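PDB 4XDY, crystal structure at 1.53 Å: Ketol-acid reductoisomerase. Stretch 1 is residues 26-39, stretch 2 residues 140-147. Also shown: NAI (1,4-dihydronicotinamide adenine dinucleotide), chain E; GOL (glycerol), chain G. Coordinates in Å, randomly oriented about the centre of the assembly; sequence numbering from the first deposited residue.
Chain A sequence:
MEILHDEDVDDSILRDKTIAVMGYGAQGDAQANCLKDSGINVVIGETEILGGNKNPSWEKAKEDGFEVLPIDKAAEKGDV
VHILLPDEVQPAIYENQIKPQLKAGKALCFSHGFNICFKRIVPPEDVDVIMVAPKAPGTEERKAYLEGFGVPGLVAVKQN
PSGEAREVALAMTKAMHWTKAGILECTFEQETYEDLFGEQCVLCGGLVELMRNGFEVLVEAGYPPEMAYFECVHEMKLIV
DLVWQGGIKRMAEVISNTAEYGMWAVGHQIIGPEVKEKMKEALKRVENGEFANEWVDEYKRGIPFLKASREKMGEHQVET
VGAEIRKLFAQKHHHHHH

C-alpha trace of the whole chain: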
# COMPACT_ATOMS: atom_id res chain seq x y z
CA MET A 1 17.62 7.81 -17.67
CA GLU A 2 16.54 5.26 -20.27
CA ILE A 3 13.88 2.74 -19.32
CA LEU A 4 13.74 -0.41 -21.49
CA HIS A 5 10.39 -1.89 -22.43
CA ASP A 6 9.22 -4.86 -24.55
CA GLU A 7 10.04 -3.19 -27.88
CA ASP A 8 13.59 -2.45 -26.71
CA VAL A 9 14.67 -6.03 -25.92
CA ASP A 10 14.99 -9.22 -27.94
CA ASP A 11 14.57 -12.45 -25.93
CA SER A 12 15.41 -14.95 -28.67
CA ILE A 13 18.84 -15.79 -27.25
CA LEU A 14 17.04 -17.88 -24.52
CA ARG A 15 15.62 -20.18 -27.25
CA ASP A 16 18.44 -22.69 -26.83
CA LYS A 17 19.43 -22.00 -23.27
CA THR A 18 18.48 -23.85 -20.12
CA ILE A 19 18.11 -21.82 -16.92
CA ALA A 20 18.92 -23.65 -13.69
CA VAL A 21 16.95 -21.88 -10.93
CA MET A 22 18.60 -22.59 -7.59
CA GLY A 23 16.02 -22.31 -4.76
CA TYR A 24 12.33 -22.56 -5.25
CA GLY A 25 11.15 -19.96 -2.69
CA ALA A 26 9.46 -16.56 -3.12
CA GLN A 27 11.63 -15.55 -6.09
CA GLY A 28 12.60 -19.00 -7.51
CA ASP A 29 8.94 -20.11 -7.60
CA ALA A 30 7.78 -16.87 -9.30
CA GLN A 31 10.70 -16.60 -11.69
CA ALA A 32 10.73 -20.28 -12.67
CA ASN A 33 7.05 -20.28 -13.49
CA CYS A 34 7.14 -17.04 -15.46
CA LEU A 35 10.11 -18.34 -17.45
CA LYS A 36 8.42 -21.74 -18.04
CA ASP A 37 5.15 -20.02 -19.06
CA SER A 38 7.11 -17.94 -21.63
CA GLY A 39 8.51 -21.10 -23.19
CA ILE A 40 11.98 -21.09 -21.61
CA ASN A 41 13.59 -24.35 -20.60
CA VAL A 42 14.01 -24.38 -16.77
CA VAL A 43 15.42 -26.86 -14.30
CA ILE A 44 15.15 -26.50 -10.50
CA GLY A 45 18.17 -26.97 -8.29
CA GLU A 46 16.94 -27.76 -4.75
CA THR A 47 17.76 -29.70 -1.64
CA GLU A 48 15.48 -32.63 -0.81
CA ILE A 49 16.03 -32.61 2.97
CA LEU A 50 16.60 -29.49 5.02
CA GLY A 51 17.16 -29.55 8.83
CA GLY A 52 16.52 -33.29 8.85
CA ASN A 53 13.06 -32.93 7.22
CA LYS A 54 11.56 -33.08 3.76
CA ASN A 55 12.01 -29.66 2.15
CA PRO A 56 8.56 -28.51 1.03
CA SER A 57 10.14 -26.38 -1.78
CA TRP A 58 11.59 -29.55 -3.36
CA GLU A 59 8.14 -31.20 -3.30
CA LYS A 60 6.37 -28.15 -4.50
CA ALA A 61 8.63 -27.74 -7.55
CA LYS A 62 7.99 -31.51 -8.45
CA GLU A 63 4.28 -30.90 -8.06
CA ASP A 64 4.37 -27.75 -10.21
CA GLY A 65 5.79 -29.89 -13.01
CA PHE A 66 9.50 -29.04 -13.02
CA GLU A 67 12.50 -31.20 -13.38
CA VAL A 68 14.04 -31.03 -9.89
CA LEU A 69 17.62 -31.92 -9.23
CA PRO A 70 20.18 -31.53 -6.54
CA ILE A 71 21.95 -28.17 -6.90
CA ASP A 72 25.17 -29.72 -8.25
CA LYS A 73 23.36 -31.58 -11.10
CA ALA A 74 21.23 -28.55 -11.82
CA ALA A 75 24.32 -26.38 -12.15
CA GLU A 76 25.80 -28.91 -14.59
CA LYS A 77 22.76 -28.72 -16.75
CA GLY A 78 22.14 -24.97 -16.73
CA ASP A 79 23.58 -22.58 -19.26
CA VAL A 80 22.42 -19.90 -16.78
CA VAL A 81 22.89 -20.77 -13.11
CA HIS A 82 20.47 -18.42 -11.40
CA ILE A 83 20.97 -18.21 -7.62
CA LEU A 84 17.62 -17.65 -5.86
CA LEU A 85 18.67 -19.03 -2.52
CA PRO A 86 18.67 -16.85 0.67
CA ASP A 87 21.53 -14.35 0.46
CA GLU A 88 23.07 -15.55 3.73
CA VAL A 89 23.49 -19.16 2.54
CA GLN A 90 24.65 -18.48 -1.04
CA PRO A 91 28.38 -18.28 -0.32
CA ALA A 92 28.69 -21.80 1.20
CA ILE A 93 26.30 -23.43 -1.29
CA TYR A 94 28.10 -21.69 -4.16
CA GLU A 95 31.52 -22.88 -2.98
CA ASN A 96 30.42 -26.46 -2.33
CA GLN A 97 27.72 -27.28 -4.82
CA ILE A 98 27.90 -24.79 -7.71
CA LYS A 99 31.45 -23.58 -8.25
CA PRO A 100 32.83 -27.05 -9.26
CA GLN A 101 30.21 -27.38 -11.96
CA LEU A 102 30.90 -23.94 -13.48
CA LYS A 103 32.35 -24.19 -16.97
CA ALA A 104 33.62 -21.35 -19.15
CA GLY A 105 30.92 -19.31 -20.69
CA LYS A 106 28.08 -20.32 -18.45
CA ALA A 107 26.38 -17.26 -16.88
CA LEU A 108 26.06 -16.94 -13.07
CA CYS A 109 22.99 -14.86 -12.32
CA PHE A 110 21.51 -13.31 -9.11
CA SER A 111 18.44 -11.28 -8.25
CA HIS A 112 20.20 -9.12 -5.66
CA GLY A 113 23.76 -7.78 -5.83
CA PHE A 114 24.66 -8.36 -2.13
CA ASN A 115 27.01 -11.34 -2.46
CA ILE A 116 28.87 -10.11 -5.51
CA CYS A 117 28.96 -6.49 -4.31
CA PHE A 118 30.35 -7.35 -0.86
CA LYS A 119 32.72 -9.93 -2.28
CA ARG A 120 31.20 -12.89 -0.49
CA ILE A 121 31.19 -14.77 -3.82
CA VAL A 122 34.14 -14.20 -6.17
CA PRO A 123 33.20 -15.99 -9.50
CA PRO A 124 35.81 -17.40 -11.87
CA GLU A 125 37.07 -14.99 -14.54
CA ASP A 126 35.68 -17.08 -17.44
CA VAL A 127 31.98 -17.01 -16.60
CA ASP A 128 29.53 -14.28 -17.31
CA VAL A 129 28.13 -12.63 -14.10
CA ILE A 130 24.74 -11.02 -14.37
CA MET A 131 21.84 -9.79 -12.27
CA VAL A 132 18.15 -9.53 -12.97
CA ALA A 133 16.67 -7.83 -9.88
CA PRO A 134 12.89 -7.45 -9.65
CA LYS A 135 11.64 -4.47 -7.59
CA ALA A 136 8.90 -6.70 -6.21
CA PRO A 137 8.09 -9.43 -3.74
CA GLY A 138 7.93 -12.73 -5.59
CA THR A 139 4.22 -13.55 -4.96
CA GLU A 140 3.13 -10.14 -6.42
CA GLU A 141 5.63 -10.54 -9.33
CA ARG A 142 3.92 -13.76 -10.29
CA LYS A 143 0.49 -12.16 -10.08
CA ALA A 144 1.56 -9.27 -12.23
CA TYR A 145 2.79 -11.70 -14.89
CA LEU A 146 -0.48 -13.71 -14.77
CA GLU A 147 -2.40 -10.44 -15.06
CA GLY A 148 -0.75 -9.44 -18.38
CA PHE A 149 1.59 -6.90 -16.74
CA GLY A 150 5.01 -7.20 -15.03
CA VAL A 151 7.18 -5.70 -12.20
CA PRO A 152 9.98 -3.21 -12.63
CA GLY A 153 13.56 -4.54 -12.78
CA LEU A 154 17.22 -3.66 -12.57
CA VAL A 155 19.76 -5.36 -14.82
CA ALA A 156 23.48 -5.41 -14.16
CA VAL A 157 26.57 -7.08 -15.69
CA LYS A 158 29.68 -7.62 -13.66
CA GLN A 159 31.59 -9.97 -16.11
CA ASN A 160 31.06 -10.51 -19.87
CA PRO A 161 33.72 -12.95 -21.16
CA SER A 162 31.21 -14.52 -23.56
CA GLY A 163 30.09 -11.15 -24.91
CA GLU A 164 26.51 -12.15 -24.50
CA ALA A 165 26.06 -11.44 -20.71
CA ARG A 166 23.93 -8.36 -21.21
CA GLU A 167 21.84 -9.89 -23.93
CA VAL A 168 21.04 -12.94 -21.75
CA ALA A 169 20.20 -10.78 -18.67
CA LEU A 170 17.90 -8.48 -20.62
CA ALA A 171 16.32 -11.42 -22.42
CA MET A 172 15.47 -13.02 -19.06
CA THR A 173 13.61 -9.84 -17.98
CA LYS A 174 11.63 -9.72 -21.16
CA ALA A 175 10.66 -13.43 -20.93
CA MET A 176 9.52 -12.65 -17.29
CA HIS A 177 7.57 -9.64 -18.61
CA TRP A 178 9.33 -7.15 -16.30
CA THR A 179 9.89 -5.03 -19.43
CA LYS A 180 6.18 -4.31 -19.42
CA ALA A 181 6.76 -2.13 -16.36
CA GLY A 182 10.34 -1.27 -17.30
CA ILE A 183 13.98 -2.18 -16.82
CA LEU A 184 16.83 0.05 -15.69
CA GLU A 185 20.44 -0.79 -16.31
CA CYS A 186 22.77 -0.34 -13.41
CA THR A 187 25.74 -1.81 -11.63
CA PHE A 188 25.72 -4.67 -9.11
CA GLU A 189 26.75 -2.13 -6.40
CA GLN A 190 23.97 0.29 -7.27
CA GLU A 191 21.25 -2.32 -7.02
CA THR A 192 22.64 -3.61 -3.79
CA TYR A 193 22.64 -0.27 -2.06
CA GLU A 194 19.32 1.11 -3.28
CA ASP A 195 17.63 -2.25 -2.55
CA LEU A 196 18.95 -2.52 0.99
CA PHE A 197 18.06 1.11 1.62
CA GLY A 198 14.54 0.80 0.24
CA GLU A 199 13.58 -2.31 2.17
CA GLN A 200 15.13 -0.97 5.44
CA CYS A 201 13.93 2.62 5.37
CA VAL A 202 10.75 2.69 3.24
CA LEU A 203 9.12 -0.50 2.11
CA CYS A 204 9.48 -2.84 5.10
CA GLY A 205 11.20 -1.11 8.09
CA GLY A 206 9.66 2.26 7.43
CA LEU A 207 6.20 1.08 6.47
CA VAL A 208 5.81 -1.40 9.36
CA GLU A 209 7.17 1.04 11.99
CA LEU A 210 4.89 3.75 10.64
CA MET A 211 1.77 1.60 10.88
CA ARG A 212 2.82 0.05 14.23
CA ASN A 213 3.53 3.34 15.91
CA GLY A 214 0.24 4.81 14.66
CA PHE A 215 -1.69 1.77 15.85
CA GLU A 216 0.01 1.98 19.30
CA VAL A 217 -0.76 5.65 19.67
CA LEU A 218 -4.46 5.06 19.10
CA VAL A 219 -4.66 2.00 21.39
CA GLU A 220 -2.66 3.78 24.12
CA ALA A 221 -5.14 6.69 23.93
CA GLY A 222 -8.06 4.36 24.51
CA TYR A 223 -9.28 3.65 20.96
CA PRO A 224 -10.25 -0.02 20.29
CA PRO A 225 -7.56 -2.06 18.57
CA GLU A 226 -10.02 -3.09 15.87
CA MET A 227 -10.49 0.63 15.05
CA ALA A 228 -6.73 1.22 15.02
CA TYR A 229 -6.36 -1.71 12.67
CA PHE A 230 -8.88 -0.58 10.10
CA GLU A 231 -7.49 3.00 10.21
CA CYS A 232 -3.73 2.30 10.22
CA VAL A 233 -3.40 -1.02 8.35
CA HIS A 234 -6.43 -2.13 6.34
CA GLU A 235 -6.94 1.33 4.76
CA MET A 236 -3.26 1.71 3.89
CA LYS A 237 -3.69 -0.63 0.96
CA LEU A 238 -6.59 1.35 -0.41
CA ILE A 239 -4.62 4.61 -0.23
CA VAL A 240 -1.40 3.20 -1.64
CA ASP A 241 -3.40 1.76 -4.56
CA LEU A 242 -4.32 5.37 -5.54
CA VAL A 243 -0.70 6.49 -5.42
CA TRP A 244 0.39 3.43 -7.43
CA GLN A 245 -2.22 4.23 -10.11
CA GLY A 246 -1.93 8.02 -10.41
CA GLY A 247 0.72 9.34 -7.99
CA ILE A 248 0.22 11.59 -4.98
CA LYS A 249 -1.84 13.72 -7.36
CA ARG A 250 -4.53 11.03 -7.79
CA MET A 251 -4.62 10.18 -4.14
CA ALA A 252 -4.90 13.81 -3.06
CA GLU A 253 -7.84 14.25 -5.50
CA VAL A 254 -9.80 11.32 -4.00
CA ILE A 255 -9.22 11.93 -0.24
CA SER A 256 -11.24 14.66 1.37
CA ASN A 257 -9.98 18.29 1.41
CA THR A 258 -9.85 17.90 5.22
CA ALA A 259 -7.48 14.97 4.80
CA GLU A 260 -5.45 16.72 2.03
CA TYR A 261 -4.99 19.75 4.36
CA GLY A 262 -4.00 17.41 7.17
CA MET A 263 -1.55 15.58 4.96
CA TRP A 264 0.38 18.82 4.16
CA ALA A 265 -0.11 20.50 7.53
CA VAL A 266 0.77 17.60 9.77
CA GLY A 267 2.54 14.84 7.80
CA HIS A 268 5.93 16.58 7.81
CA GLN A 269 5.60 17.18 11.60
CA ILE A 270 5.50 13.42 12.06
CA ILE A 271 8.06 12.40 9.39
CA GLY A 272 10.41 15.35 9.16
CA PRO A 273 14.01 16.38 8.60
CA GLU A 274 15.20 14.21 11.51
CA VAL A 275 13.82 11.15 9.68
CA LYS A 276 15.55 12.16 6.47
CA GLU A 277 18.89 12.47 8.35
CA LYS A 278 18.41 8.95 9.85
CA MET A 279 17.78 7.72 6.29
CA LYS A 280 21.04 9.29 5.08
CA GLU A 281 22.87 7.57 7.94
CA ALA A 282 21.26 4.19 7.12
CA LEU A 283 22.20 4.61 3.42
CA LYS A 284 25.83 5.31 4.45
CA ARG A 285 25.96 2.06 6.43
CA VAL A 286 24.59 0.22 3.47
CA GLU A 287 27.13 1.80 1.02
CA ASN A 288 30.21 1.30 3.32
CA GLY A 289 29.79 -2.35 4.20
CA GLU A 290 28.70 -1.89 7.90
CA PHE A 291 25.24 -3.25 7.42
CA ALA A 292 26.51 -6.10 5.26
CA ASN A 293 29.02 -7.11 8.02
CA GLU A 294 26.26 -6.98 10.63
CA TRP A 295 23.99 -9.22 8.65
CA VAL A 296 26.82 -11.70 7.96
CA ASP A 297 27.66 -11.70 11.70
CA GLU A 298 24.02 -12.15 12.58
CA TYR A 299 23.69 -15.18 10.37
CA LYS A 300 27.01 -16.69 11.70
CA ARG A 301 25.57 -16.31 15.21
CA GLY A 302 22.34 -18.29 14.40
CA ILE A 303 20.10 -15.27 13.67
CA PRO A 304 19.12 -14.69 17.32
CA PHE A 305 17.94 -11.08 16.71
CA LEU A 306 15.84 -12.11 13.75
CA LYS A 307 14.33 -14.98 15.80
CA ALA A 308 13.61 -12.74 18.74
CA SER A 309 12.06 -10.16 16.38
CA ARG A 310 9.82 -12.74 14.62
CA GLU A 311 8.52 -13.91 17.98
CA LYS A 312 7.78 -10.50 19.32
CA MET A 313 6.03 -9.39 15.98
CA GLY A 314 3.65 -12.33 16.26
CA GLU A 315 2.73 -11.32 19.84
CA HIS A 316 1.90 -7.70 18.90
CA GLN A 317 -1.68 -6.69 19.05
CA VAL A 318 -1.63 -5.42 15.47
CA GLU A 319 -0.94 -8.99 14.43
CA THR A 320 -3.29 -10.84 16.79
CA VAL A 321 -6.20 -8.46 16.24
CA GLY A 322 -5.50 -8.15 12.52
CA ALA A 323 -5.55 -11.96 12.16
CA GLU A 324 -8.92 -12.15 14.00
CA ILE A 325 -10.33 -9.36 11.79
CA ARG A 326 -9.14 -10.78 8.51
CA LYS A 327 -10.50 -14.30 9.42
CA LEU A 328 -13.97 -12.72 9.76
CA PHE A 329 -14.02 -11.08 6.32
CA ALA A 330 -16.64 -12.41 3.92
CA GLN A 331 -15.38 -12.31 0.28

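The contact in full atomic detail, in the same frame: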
# COMPACT_ATOMS: atom_id res chain seq x y z
N ALA A 26 10.38 -17.63 -2.63
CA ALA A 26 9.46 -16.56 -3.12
C ALA A 26 9.86 -16.18 -4.56
O ALA A 26 8.99 -16.08 -5.44
CB ALA A 26 9.61 -15.33 -2.22
N GLN A 27 11.14 -15.94 -4.77
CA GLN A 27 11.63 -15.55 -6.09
C GLN A 27 11.78 -16.75 -7.07
O GLN A 27 11.41 -16.63 -8.23
CB GLN A 27 12.92 -14.76 -5.99
CG GLN A 27 12.72 -13.30 -5.53
CD GLN A 27 11.82 -12.46 -6.42
OE1 GLN A 27 11.09 -11.56 -5.94
NE2 GLN A 27 11.86 -12.72 -7.68
N GLY A 28 12.35 -17.86 -6.64
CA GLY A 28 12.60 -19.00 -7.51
C GLY A 28 11.28 -19.53 -8.06
O GLY A 28 11.18 -19.87 -9.25
N ASP A 29 10.27 -19.64 -7.20
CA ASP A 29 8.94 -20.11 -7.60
C ASP A 29 8.32 -19.15 -8.65
O ASP A 29 7.97 -19.56 -9.80
CB ASP A 29 8.07 -20.38 -6.35
CG ASP A 29 6.71 -21.00 -6.65
OD1 ASP A 29 6.15 -20.90 -7.78
OD2 ASP A 29 6.10 -21.55 -5.71
N ALA A 30 8.30 -17.84 -8.35
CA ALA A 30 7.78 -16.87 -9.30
C ALA A 30 8.55 -16.88 -10.60
O ALA A 30 7.93 -16.92 -11.69
CB ALA A 30 7.84 -15.47 -8.70
N GLN A 31 9.87 -16.79 -10.50
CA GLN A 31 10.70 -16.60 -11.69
C GLN A 31 10.67 -17.89 -12.58
O GLN A 31 10.52 -17.81 -13.81
CB GLN A 31 12.10 -16.19 -11.40
CG GLN A 31 12.11 -14.79 -10.79
CD GLN A 31 13.49 -14.13 -10.69
OE1 GLN A 31 13.82 -13.44 -9.71
NE2 GLN A 31 14.29 -14.39 -11.62
N ALA A 32 10.84 -19.01 -11.95
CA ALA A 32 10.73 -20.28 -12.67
C ALA A 32 9.43 -20.47 -13.45
O ALA A 32 9.45 -20.91 -14.62
CB ALA A 32 11.02 -21.45 -11.72
N ASN A 33 8.31 -20.13 -12.84
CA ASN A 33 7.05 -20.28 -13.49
C ASN A 33 6.80 -19.26 -14.55
O ASN A 33 6.17 -19.57 -15.56
CB ASN A 33 5.93 -20.30 -12.48
CG ASN A 33 5.82 -21.65 -11.78
OD1 ASN A 33 5.32 -22.61 -12.39
ND2 ASN A 33 6.39 -21.79 -10.57
N CYS A 34 7.30 -18.02 -14.39
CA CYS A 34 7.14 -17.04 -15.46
C CYS A 34 7.99 -17.45 -16.68
O CYS A 34 7.54 -17.30 -17.82
CB CYS A 34 7.47 -15.61 -14.97
SG CYS A 34 6.32 -15.04 -13.69
N LEU A 35 9.21 -17.91 -16.41
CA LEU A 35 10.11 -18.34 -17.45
C LEU A 35 9.50 -19.57 -18.20
O LEU A 35 9.45 -19.59 -19.43
CB LEU A 35 11.45 -18.71 -16.91
CG LEU A 35 12.37 -17.52 -16.52
CD1 LEU A 35 13.55 -18.04 -15.66
CD2 LEU A 35 12.92 -16.77 -17.71
N LYS A 36 9.04 -20.53 -17.42
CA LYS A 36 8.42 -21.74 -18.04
C LYS A 36 7.16 -21.38 -18.88
O LYS A 36 7.03 -21.82 -20.02
CB LYS A 36 8.16 -22.80 -16.99
CG LYS A 36 7.50 -24.04 -17.66
CD LYS A 36 7.44 -25.28 -16.79
CE LYS A 36 6.38 -25.24 -15.68
NZ LYS A 36 4.92 -25.26 -16.06
N ASP A 37 6.33 -20.49 -18.38
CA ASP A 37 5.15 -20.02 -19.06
C ASP A 37 5.46 -19.27 -20.35
O ASP A 37 4.64 -19.29 -21.24
CB ASP A 37 4.27 -19.08 -18.18
CG ASP A 37 3.47 -19.81 -17.10
OD1 ASP A 37 3.57 -21.04 -16.98
OD2 ASP A 37 2.78 -19.09 -16.31
N SER A 38 6.64 -18.63 -20.46
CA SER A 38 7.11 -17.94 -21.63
C SER A 38 7.87 -18.87 -22.57
O SER A 38 8.38 -18.41 -23.55
CB SER A 38 8.02 -16.77 -21.19
OG SER A 38 7.16 -15.78 -20.65
N GLY A 39 7.94 -20.16 -22.27
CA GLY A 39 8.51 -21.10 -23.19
C GLY A 39 9.96 -21.31 -22.97
O GLY A 39 10.59 -21.95 -23.79
N GLU A 140 3.84 -11.21 -5.73
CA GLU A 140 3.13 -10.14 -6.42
C GLU A 140 3.70 -10.00 -7.87
O GLU A 140 2.96 -9.69 -8.77
CB GLU A 140 3.26 -8.83 -5.64
CG GLU A 140 2.77 -8.98 -4.19
CD GLU A 140 1.51 -9.82 -4.07
OE1 GLU A 140 0.47 -9.27 -4.48
OE2 GLU A 140 1.55 -10.98 -3.53
N GLU A 141 4.94 -10.37 -8.03
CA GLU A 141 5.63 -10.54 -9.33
C GLU A 141 4.93 -11.60 -10.19
O GLU A 141 4.60 -11.36 -11.39
CB GLU A 141 7.08 -10.93 -9.09
CG GLU A 141 7.88 -11.29 -10.32
CD GLU A 141 9.26 -11.82 -9.98
OE1 GLU A 141 9.67 -11.70 -8.80
OE2 GLU A 141 9.94 -12.36 -10.88
N ARG A 142 4.62 -12.74 -9.58
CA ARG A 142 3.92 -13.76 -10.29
C ARG A 142 2.50 -13.37 -10.71
O ARG A 142 2.13 -13.53 -11.85
CB ARG A 142 3.91 -15.05 -9.46
CG ARG A 142 3.06 -16.16 -10.13
CD ARG A 142 3.71 -16.58 -11.44
NE ARG A 142 3.10 -17.84 -11.93
CZ ARG A 142 3.11 -18.23 -13.21
NH1 ARG A 142 3.60 -17.45 -14.15
NH2 ARG A 142 2.51 -19.38 -13.55
N LYS A 143 1.79 -12.70 -9.82
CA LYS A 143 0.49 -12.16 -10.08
C LYS A 143 0.49 -11.17 -11.18
O LYS A 143 -0.41 -11.22 -12.08
CB LYS A 143 -0.10 -11.51 -8.84
CG LYS A 143 -0.67 -12.49 -7.83
CD LYS A 143 -1.34 -11.72 -6.68
CE LYS A 143 -2.65 -11.07 -7.14
NZ LYS A 143 -2.53 -9.74 -7.78
N ALA A 144 1.46 -10.24 -11.15
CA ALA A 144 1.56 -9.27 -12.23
C ALA A 144 1.71 -9.97 -13.59
O ALA A 144 1.07 -9.55 -14.60
CB ALA A 144 2.73 -8.28 -11.99
N TYR A 145 2.55 -11.00 -13.64
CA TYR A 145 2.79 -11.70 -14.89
C TYR A 145 1.48 -12.38 -15.37
O TYR A 145 1.08 -12.23 -16.53
CB TYR A 145 3.87 -12.76 -14.67
CG TYR A 145 4.16 -13.63 -15.85
CD1 TYR A 145 3.31 -14.68 -16.19
CD2 TYR A 145 5.23 -13.41 -16.65
CE1 TYR A 145 3.55 -15.48 -17.32
CE2 TYR A 145 5.49 -14.19 -17.77
CZ TYR A 145 4.63 -15.26 -18.07
OH TYR A 145 4.92 -16.07 -19.17
N LEU A 146 0.77 -12.99 -14.44
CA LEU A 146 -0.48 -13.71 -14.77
C LEU A 146 -1.56 -12.72 -15.18
O LEU A 146 -2.42 -13.06 -15.97
CB LEU A 146 -0.95 -14.53 -13.60
CG LEU A 146 -0.06 -15.79 -13.39
CD1 LEU A 146 -0.54 -16.51 -12.14
CD2 LEU A 146 -0.03 -16.72 -14.62
N GLU A 147 -1.48 -11.49 -14.66
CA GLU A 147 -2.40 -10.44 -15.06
C GLU A 147 -2.12 -9.73 -16.37
O GLU A 147 -2.86 -8.81 -16.70
CB GLU A 147 -2.53 -9.40 -13.93
CG GLU A 147 -3.41 -9.91 -12.79
CD GLU A 147 -3.23 -9.12 -11.50
OE1 GLU A 147 -2.49 -8.11 -11.53
OE2 GLU A 147 -3.79 -9.52 -10.47
PA NAI E . 14.01 -17.97 0.02
O1A NAI E . 14.35 -17.52 1.45
O2A NAI E . 12.61 -18.04 -0.41
O5B NAI E . 14.88 -19.30 -0.22
C5B NAI E . 14.71 -20.07 -1.44
C4B NAI E . 14.74 -21.59 -1.08
O4B NAI E . 16.07 -21.84 -0.64
C3B NAI E . 13.84 -22.09 0.07
O3B NAI E . 12.51 -22.19 -0.43
C2B NAI E . 14.51 -23.38 0.47
O2B NAI E . 13.97 -24.43 -0.34
C1B NAI E . 15.99 -23.09 0.09
N9A NAI E . 16.82 -22.97 1.27
C8A NAI E . 16.47 -22.20 2.39
N7A NAI E . 17.43 -22.31 3.30
C5A NAI E . 18.36 -23.15 2.79
C6A NAI E . 19.61 -23.72 3.28
N6A NAI E . 20.09 -23.42 4.50
N1A NAI E . 20.35 -24.52 2.47
C2A NAI E . 19.89 -24.87 1.25
N3A NAI E . 18.77 -24.41 0.71
C4A NAI E . 17.96 -23.57 1.45
O3 NAI E . 14.84 -16.91 -1.00
PN NAI E . 14.16 -15.53 -1.62
O1N NAI E . 13.60 -14.68 -0.50
O2N NAI E . 13.27 -15.97 -2.70
O5D NAI E . 15.53 -14.84 -2.02
C5D NAI E . 16.22 -15.30 -3.23
C4D NAI E . 17.14 -14.17 -3.82
O4D NAI E . 16.20 -13.22 -4.35
C3D NAI E . 17.97 -13.39 -2.81
O3D NAI E . 19.20 -12.98 -3.41
C2D NAI E . 17.12 -12.14 -2.46
O2D NAI E . 17.83 -11.01 -1.95
C1D NAI E . 16.48 -11.87 -3.80
N1N NAI E . 15.22 -11.13 -3.85
C2N NAI E . 14.17 -11.59 -3.14
C3N NAI E . 12.98 -10.96 -3.17
C7N NAI E . 11.86 -11.53 -2.49
O7N NAI E . 11.89 -12.35 -1.51
N7N NAI E . 10.72 -11.34 -3.10
C4N NAI E . 12.84 -9.78 -4.01
C5N NAI E . 13.92 -9.49 -4.91
C6N NAI E . 15.09 -10.17 -4.76
C1 GOL G . 3.22 -22.16 -9.10
O1 GOL G . 3.70 -21.62 -7.87
C2 GOL G . 2.32 -21.13 -9.76
O2 GOL G . 3.13 -19.99 -10.18
C3 GOL G . 1.64 -21.82 -10.97
O3 GOL G . 0.86 -20.90 -11.76

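Two helices, 26-37 and 140-146, run side by side in nearly the same direction, their axes 19° apart and 8.9 Å away at closest approach. The backbones come nearest where Ala30 faces Arg142, with CA atoms 5.1 Å apart. A small residue suits this place: the methyl of Ala30 points toward the second helix and its CB lies 4.0 Å from Arg142 CB, so the pair is already in contact at the first side-chain carbon.

Arg142 leaves its helix sideways, but its chain bends at chi2 (p) between chi1 and chi3, both t, which carries the guanidinium along the first helix among Ala30, Asn33, Cys34 and Asp37. Asn33 CB covers one face, 3.6 Å from Arg142 CZ, while polar partners lie near the plane, where the N-H bonds point. Asp37 OD2 receives both Arg142 NH1 and NH2, each at 2.8 Å, in a salt bridge that one carboxylate oxygen serves alone. Cys34 SG accepts a weak hydrogen bond from Arg142 NH1 at 3.7 Å, and a bound glycerol takes NE and NH2. Asn33, with chi1 m, turns its amide back along its own helix, where ND2 donates to Asp29 O at 2.8 Å.

One turn further along, Tyr145 points toward the first helix with chi1 t, and its ring lies against Cys34. Cys34 CB sits over the ring face, 3.9 Å from the centroid of Tyr145, and Cys34 SG comes within 3.4 Å of Tyr145 CG. The compact, polarizable cysteine therefore packs on the ring and still meets the arginine. The far end of the tyrosine reaches the end of the helix, where Tyr145 OH donates to Ser38 OG at 2.7 Å; a short hydroxyl side chain with chi1 m suffices to meet it. Gly39 follows with positive phi in a Schellman motif, a conformation in which a CB would jam against the preceding carbonyl oxygen.

At the opposite end of the contact, Glu141 extends with chi1 and chi2 both t, far enough for OE1 to accept a hydrogen bond from Gln27 NE2 at 2.7 Å. Gln27 folds with chi1 and chi2 both m, and its amide joins three partners: NE2 donates to the carboxylate and, weakly, to Gln31 OE1 (Gln27 NE2 to Gln31 OE1, 2.9 Å), while OE1 accepts a weak bond from N7N of the dinucleotide at 2.9 Å. An amide suits this position because it offers a donor and an acceptor on one group.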